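PDB 5Z3M: Low molecular weight phosphotyrosine protein phosphatase from Vibrio cholerae serotype O1, which probably removes phosphate from phosphotyrosine residues of proteins, acting as a small tyrosine phosphatase. Local coordinates for residues A[24-29]-A[147-152]; A[61-66]-A[137-142]; A[88-93]-A[120-125]. All coordinates share one frame; numbering follows the deposited sequence.

Interaction 1: A[24-29]-A[147-152]; sequences IILRDK and ALVDSW
Leu-26 reaches from helix 18-32 to the indole of Trp-152 on helix 131-155, and the two side chains cross at about a right angle. The methyl CD2 does the touching: it lies 3.8 Å from CH2 of Trp-152 and meets the six-membered part of the ring obliquely. The same methyl is 4.1 Å from CG2 of Val-149 and 4.3 Å from CD1 of Leu-148, so one branch of Leu-26 faces Leu-148 and Val-149 on one turn of the partner helix and Trp-152 on the next. Val-149 has CG1 anti to its backbone N (chi1 -176°), which leaves CG2 directed between Leu-26 and Lys-29; CB of Lys-29 is 4.0 Å from that methyl. Beyond CB the lysine chain bends at chi2 and leads its amine away, toward a weak, long ion pair with Glu-142.

The local axes come no closer than 10.4 Å and cross at -41°. The gap is therefore bridged by side chains and not by backbone contact. Around it, Leu-26 also rests on Val-39 of the sheet, while Trp-152 NE1 is hydrogen-bonded to Tyr-87 OH. The two helices thus pack on each other as they cover the parallel sheet of this alpha/beta fold. With no hydrogen bond between the segments and four of the five touching residues buried, the contact depends on apolar packing, and the indole's one polar atom is satisfied by a tyrosine outside it.

Interaction 2: A[61-66]-A[137-142]; sequences QDYGYH and TALLIE
Tyr-63 brings its ring to Ala-138 and Leu-139 of helix 131-155, which it meets obliquely, from within the Schellman motif that ends helix 54-61, directly before its glycine. The geometry supports the motif: Gly-64 has a positive phi of 93°, and two bonds run back into the last turn. One of them, Gly-64 N to Gln-61 O at 3.1 Å, also closes a type I turn from Gln-61 to Gly-64. This turn redirects the chain so that two tyrosines, one before and one after the glycine, point to the long helix.

The close, buried part is the methyl of Ala-138, whose CB is 3.7 Å from Tyr-63 CE2. The hydroxyl at the far end of the ring is hydrogen-bonded to the carbonyl oxygen of Gln-135, earlier in the same helix, which ties the ring down at its polar end. Tyr-65, buried, turns inward and packs on Ile-25, Asp-28 and Lys-29 of helix 18-32; across this contact it only reaches the aliphatic part of Glu-142, OH to CG at 4.4 Å.

The outer side is looser. Leu-139, exposed, crosses the tyrosine at about a right angle, its CG 4.1 Å from Tyr-63 CE2. Glu-142 is partly exposed, and no hydrogen bond joins the two segments; its OE2 has a long, weak ion pair with Lys-29 NZ. A chi1 near trans, at -168°, swings its CG away from the backbone N, and the extended chain leaves the carboxylate plane 62° from the Tyr-63 ring, with Glu-142 OE1 3.8 Å from Tyr-63 CD2.

Interaction 3: A[88-93]-A[120-125]; sequences AMDRTN and EKEVPD
Met-89 and Val-123 meet through the backbone: Val-123 N donates to Met-89 O at 2.8 Å, nearly straight at 168°. The same oxygen receives a CA-H...O contact from Glu-122, at 3.4 Å from its CA. Beside this bond the CB atoms of Met-89 and Val-123 lie 4.3 Å apart.

The second donor is Arg-91 N, at the start of helix 91-98. It is taken by Glu-122 OE2 at 2.9 Å, approached from above the carboxylate plane. Glu-122 reaches it with an extended chain, CG anti to its own carbonyl carbon (chi1 -75°). Its other oxygen, OE1, is 4.0 Å from Arg-91 NE but well out of the guanidinium plane, so those charges are merely near. Asp-90, the N-cap, accepts from Asn-93 N, although the modelled position of its OD1 is less certain.

Asp-90 OD2 and Glu-122 OE2 are 4.2 Å apart. The Arg-91 N-H on Glu-122 OE2 would be expected to ease the repulsion between these like charges. The bonds join the turn after strand 85-88 and the first residue of helix 91-98 to the loop carrying Asp-125, the predicted proton donor, whose OD1 forms a salt bridge with Arg-18, itself predicted to be an active-site residue. The chemistry implies that Glu-122 and, less surely, Asp-90 serve the helix start, while a main-chain bond fixes the loop beside the predicted catalytic site.

Interactions 1 and 2 share helix 131-155 and touch each other through Tyr-65 and the end of Lys-29, whose amine meets the Glu-142 chain. Interaction 1 is the buried one, whereas interaction 2 runs from covered to exposed residues; neither has a hydrogen bond between its segments. Interaction 3 uses another part of the fold, the loop after strand 109-111 and the start of helix 91-98, and is joined by two hydrogen bonds, one main-chain and one to a carboxylate. It meets interaction 2 through Leu-140 and Ile-141, which pack on Pro-124 and Val-123, but does not touch interaction 1. Along the chain, 3 nests within 2 and 2 within 1.

Interaction 1: A[24-29]-A[147-152]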
# COMPACT_ATOMS: atom_id res chain seq x y z
N ILE A 24 5.37 6.85 -4.02
CA ILE A 24 4.92 5.78 -4.91
C ILE A 24 5.59 5.92 -6.28
O ILE A 24 6.13 4.95 -6.82
CB ILE A 24 3.39 5.78 -5.08
CG1 ILE A 24 2.73 5.27 -3.79
CG2 ILE A 24 2.98 4.90 -6.25
CD1 ILE A 24 1.47 6.02 -3.42
N ILE A 25 5.56 7.13 -6.84
CA ILE A 25 6.23 7.40 -8.11
C ILE A 25 7.72 7.07 -7.99
O ILE A 25 8.30 6.48 -8.90
CB ILE A 25 6.05 8.86 -8.55
CG1 ILE A 25 4.58 9.16 -8.84
CG2 ILE A 25 6.86 9.14 -9.81
CD1 ILE A 25 4.31 10.61 -9.19
N LEU A 26 8.33 7.42 -6.86
CA LEU A 26 9.75 7.14 -6.66
C LEU A 26 10.06 5.65 -6.63
O LEU A 26 11.07 5.22 -7.19
CB LEU A 26 10.25 7.79 -5.36
CG LEU A 26 10.71 9.24 -5.47
CD1 LEU A 26 10.85 9.87 -4.09
CD2 LEU A 26 12.02 9.34 -6.24
N ARG A 27 9.20 4.86 -6.00
CA ARG A 27 9.47 3.43 -5.86
C ARG A 27 9.39 2.70 -7.19
O ARG A 27 10.18 1.79 -7.45
CB ARG A 27 8.51 2.79 -4.86
CG ARG A 27 9.10 1.59 -4.12
CD ARG A 27 8.05 0.85 -3.30
NE ARG A 27 7.06 1.76 -2.74
CZ ARG A 27 7.21 2.44 -1.60
NH1 ARG A 27 8.33 2.31 -0.90
NH2 ARG A 27 6.25 3.24 -1.17
N ASP A 28 8.44 3.10 -8.03
CA ASP A 28 8.27 2.48 -9.34
C ASP A 28 9.54 2.64 -10.18
O ASP A 28 10.03 1.68 -10.77
CB ASP A 28 7.06 3.10 -10.06
CG ASP A 28 6.48 2.20 -11.14
OD1 ASP A 28 5.79 1.21 -10.79
OD2 ASP A 28 6.68 2.49 -12.34
N LYS A 29 10.09 3.85 -10.19
CA LYS A 29 11.24 4.18 -11.03
C LYS A 29 12.54 3.57 -10.52
O LYS A 29 13.37 3.10 -11.31
CB LYS A 29 11.37 5.70 -11.15
CG LYS A 29 10.03 6.37 -11.34
CD LYS A 29 10.02 7.38 -12.46
CE LYS A 29 8.57 7.64 -12.86
NZ LYS A 29 8.39 8.72 -13.87
N ALA A 147 14.28 13.08 -12.35
CA ALA A 147 15.52 13.84 -12.25
C ALA A 147 16.39 13.26 -11.13
O ALA A 147 17.58 13.04 -11.30
CB ALA A 147 15.24 15.31 -11.99
N LEU A 148 15.75 13.02 -9.99
CA LEU A 148 16.41 12.43 -8.83
C LEU A 148 16.97 11.04 -9.13
O LEU A 148 18.13 10.76 -8.84
CB LEU A 148 15.44 12.35 -7.66
CG LEU A 148 14.89 13.66 -7.11
CD1 LEU A 148 13.64 13.37 -6.31
CD2 LEU A 148 15.92 14.37 -6.24
N VAL A 149 16.13 10.18 -9.71
CA VAL A 149 16.53 8.80 -10.00
C VAL A 149 17.65 8.77 -11.04
O VAL A 149 18.52 7.91 -10.99
CB VAL A 149 15.32 7.96 -10.48
CG1 VAL A 149 15.71 6.50 -10.68
CG2 VAL A 149 14.16 8.08 -9.50
N ASP A 150 17.63 9.72 -11.97
CA ASP A 150 18.73 9.86 -12.92
C ASP A 150 19.96 10.49 -12.26
O ASP A 150 21.09 10.11 -12.54
CB ASP A 150 18.29 10.69 -14.14
CG ASP A 150 17.42 9.91 -15.11
OD1 ASP A 150 17.81 8.79 -15.51
OD2 ASP A 150 16.33 10.40 -15.47
N SER A 151 19.73 11.46 -11.37
CA SER A 151 20.81 12.05 -10.58
C SER A 151 21.54 10.98 -9.76
O SER A 151 22.75 10.80 -9.90
CB SER A 151 20.26 13.14 -9.66
OG SER A 151 21.21 13.54 -8.69
N TRP A 152 20.79 10.27 -8.92
CA TRP A 152 21.32 9.20 -8.08
C TRP A 152 22.06 8.15 -8.89
O TRP A 152 23.07 7.61 -8.46
CB TRP A 152 20.21 8.51 -7.29
CG TRP A 152 19.47 9.40 -6.35
CD1 TRP A 152 19.96 10.49 -5.68
CD2 TRP A 152 18.10 9.28 -5.96
NE1 TRP A 152 18.97 11.04 -4.90
CE2 TRP A 152 17.83 10.32 -5.05
CE3 TRP A 152 17.08 8.39 -6.30
CZ2 TRP A 152 16.56 10.49 -4.48
CZ3 TRP A 152 15.83 8.56 -5.73
CH2 TRP A 152 15.58 9.60 -4.83

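Interaction 2: A[61-66]-A[137-142]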
# COMPACT_ATOMS: atom_id res chain seq x y z
N GLN A 61 -3.44 6.06 -10.04
CA GLN A 61 -3.86 4.84 -10.73
C GLN A 61 -4.24 5.19 -12.16
O GLN A 61 -4.12 4.37 -13.07
CB GLN A 61 -5.01 4.12 -10.01
CG GLN A 61 -6.20 4.97 -9.58
CD GLN A 61 -6.90 4.39 -8.36
OE1 GLN A 61 -7.86 4.96 -7.85
NE2 GLN A 61 -6.40 3.26 -7.87
N ASP A 62 -4.66 6.44 -12.35
CA ASP A 62 -5.01 6.96 -13.67
C ASP A 62 -3.80 7.01 -14.60
O ASP A 62 -3.93 7.07 -15.82
CB ASP A 62 -5.63 8.36 -13.54
CG ASP A 62 -6.90 8.37 -12.72
OD1 ASP A 62 -7.29 7.32 -12.17
OD2 ASP A 62 -7.51 9.46 -12.62
N TYR A 63 -2.60 7.02 -14.01
CA TYR A 63 -1.37 7.09 -14.78
C TYR A 63 -0.66 5.74 -14.83
O TYR A 63 0.45 5.63 -15.35
CB TYR A 63 -0.41 8.14 -14.19
CG TYR A 63 -0.86 9.58 -14.35
CD1 TYR A 63 -2.10 9.90 -14.91
CD2 TYR A 63 -0.04 10.62 -13.94
CE1 TYR A 63 -2.50 11.21 -15.05
CE2 TYR A 63 -0.43 11.94 -14.08
CZ TYR A 63 -1.66 12.23 -14.64
OH TYR A 63 -2.06 13.53 -14.79
N GLY A 64 -1.30 4.71 -14.29
CA GLY A 64 -0.78 3.36 -14.39
C GLY A 64 0.10 2.92 -13.25
O GLY A 64 1.08 2.21 -13.45
N TYR A 65 -0.24 3.35 -12.04
CA TYR A 65 0.42 2.83 -10.85
C TYR A 65 -0.53 1.97 -10.04
O TYR A 65 -1.67 2.35 -9.76
CB TYR A 65 0.95 3.96 -9.96
CG TYR A 65 2.06 4.79 -10.56
CD1 TYR A 65 3.38 4.34 -10.54
CD2 TYR A 65 1.80 6.02 -11.12
CE1 TYR A 65 4.39 5.10 -11.08
CE2 TYR A 65 2.81 6.79 -11.66
CZ TYR A 65 4.10 6.33 -11.64
OH TYR A 65 5.10 7.10 -12.18
N HIS A 66 -0.05 0.78 -9.70
CA HIS A 66 -0.76 -0.11 -8.80
C HIS A 66 -0.04 -0.08 -7.47
O HIS A 66 0.87 -0.87 -7.24
CB HIS A 66 -0.79 -1.52 -9.37
CG HIS A 66 -1.40 -2.53 -8.45
ND1 HIS A 66 -2.34 -2.20 -7.51
CD2 HIS A 66 -1.19 -3.86 -8.33
CE1 HIS A 66 -2.70 -3.29 -6.85
NE2 HIS A 66 -2.02 -4.31 -7.32
N THR A 137 -0.34 18.04 -10.61
CA THR A 137 0.47 17.79 -9.42
C THR A 137 1.26 16.50 -9.55
O THR A 137 2.45 16.44 -9.24
CB THR A 137 -0.41 17.72 -8.16
OG1 THR A 137 -1.27 18.86 -8.10
CG2 THR A 137 0.44 17.67 -6.91
N ALA A 138 0.58 15.46 -10.03
CA ALA A 138 1.21 14.16 -10.22
C ALA A 138 2.33 14.25 -11.24
O ALA A 138 3.34 13.58 -11.11
CB ALA A 138 0.17 13.13 -10.65
N LEU A 139 2.15 15.10 -12.25
CA LEU A 139 3.17 15.31 -13.29
C LEU A 139 4.37 16.10 -12.77
O LEU A 139 5.52 15.74 -13.06
CB LEU A 139 2.55 16.01 -14.50
CG LEU A 139 1.92 15.05 -15.50
CD1 LEU A 139 0.92 15.74 -16.41
CD2 LEU A 139 3.01 14.38 -16.32
N LEU A 140 4.11 17.17 -12.03
CA LEU A 140 5.18 17.94 -11.40
C LEU A 140 6.04 17.04 -10.53
O LEU A 140 7.27 17.02 -10.65
CB LEU A 140 4.60 19.10 -10.58
CG LEU A 140 5.61 19.96 -9.82
CD1 LEU A 140 6.76 20.38 -10.73
CD2 LEU A 140 4.92 21.18 -9.20
N ILE A 141 5.38 16.29 -9.66
CA ILE A 141 6.06 15.34 -8.80
C ILE A 141 6.74 14.25 -9.64
O ILE A 141 7.84 13.81 -9.33
CB ILE A 141 5.09 14.73 -7.77
CG1 ILE A 141 4.83 15.74 -6.64
CG2 ILE A 141 5.66 13.45 -7.18
CD1 ILE A 141 3.44 15.71 -6.08
N GLU A 142 6.09 13.84 -10.73
CA GLU A 142 6.64 12.82 -11.63
C GLU A 142 7.94 13.27 -12.27
O GLU A 142 8.88 12.48 -12.41
CB GLU A 142 5.63 12.47 -12.73
CG GLU A 142 5.97 11.23 -13.55
CD GLU A 142 4.87 10.87 -14.53
OE1 GLU A 142 3.69 11.16 -14.23
OE2 GLU A 142 5.19 10.31 -15.60

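Interaction 3: A[88-93]-A[120-125]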
# COMPACT_ATOMS: atom_id res chain seq x y z
N ALA A 88 11.80 17.89 0.57
CA ALA A 88 10.66 18.71 0.96
C ALA A 88 9.87 19.08 -0.29
O ALA A 88 10.46 19.35 -1.34
CB ALA A 88 11.12 19.95 1.70
N MET A 89 8.54 19.11 -0.16
CA MET A 89 7.66 19.41 -1.29
C MET A 89 7.55 20.91 -1.56
O MET A 89 7.86 21.36 -2.67
CB MET A 89 6.26 18.83 -1.05
CG MET A 89 6.18 17.31 -0.88
SD MET A 89 6.71 16.38 -2.34
CE MET A 89 8.42 16.06 -1.93
N ASP A 90 7.09 21.67 -0.57
CA ASP A 90 7.12 23.13 -0.67
C ASP A 90 8.04 23.68 0.43
O ASP A 90 8.46 22.92 1.30
CB ASP A 90 5.70 23.74 -0.62
CG ASP A 90 5.08 23.72 0.77
OD1 ASP A 90 5.60 23.05 1.67
OD2 ASP A 90 4.03 24.38 0.95
N ARG A 91 8.39 24.96 0.38
CA ARG A 91 9.38 25.46 1.32
C ARG A 91 8.81 25.67 2.72
O ARG A 91 9.57 25.74 3.70
CB ARG A 91 10.01 26.76 0.80
CG ARG A 91 9.09 27.95 0.80
CD ARG A 91 9.91 29.23 0.77
NE ARG A 91 9.11 30.38 0.34
CZ ARG A 91 8.23 31.01 1.11
NH1 ARG A 91 8.03 30.61 2.36
NH2 ARG A 91 7.56 32.04 0.63
N THR A 92 7.49 25.77 2.83
CA THR A 92 6.85 25.79 4.14
C THR A 92 7.11 24.45 4.84
O THR A 92 7.28 24.40 6.06
CB THR A 92 5.32 26.06 4.04
OG1 THR A 92 5.09 27.29 3.35
CG2 THR A 92 4.70 26.15 5.42
N ASN A 93 7.17 23.37 4.05
CA ASN A 93 7.58 22.06 4.55
C ASN A 93 9.04 22.07 5.00
O ASN A 93 9.41 21.41 5.97
CB ASN A 93 7.41 20.96 3.49
CG ASN A 93 5.96 20.69 3.12
OD1 ASN A 93 5.04 21.03 3.85
ND2 ASN A 93 5.77 20.09 1.95
N GLU A 120 9.67 25.40 -11.65
CA GLU A 120 9.14 24.87 -10.40
C GLU A 120 10.24 24.50 -9.41
O GLU A 120 11.16 23.74 -9.74
CB GLU A 120 8.27 23.64 -10.68
CG GLU A 120 7.54 23.68 -12.00
CD GLU A 120 6.50 24.77 -12.08
OE1 GLU A 120 6.05 25.05 -13.21
OE2 GLU A 120 6.15 25.34 -11.03
N LYS A 121 10.13 25.03 -8.19
CA LYS A 121 11.04 24.72 -7.10
C LYS A 121 10.26 24.11 -5.94
O LYS A 121 10.77 23.27 -5.19
CB LYS A 121 11.78 25.98 -6.66
CG LYS A 121 12.81 26.47 -7.65
CD LYS A 121 13.99 25.52 -7.70
CE LYS A 121 14.74 25.62 -9.02
NZ LYS A 121 15.94 24.73 -9.02
N GLU A 122 9.02 24.57 -5.80
CA GLU A 122 8.08 23.98 -4.86
C GLU A 122 7.00 23.18 -5.59
O GLU A 122 6.68 23.44 -6.75
CB GLU A 122 7.40 25.06 -4.01
CG GLU A 122 8.25 25.68 -2.91
CD GLU A 122 7.55 26.86 -2.25
OE1 GLU A 122 7.83 28.01 -2.63
OE2 GLU A 122 6.71 26.63 -1.35
N VAL A 123 6.43 22.22 -4.87
CA VAL A 123 5.22 21.55 -5.29
C VAL A 123 4.06 22.13 -4.49
O VAL A 123 4.01 21.97 -3.28
CB VAL A 123 5.31 20.03 -5.09
CG1 VAL A 123 3.99 19.36 -5.40
CG2 VAL A 123 6.41 19.45 -5.96
N PRO A 124 3.13 22.81 -5.18
CA PRO A 124 2.00 23.49 -4.52
C PRO A 124 1.14 22.51 -3.73
O PRO A 124 1.46 21.32 -3.73
CB PRO A 124 1.22 24.10 -5.69
CG PRO A 124 2.17 24.09 -6.85
CD PRO A 124 3.05 22.92 -6.65
N ASP A 125 0.08 22.99 -3.09
CA ASP A 125 -0.71 22.19 -2.16
C ASP A 125 -2.06 21.73 -2.72
O ASP A 125 -3.03 22.49 -2.71
CB ASP A 125 -0.90 22.99 -0.86
CG ASP A 125 -1.49 22.16 0.27
OD1 ASP A 125 -1.31 20.92 0.29
OD2 ASP A 125 -2.12 22.76 1.16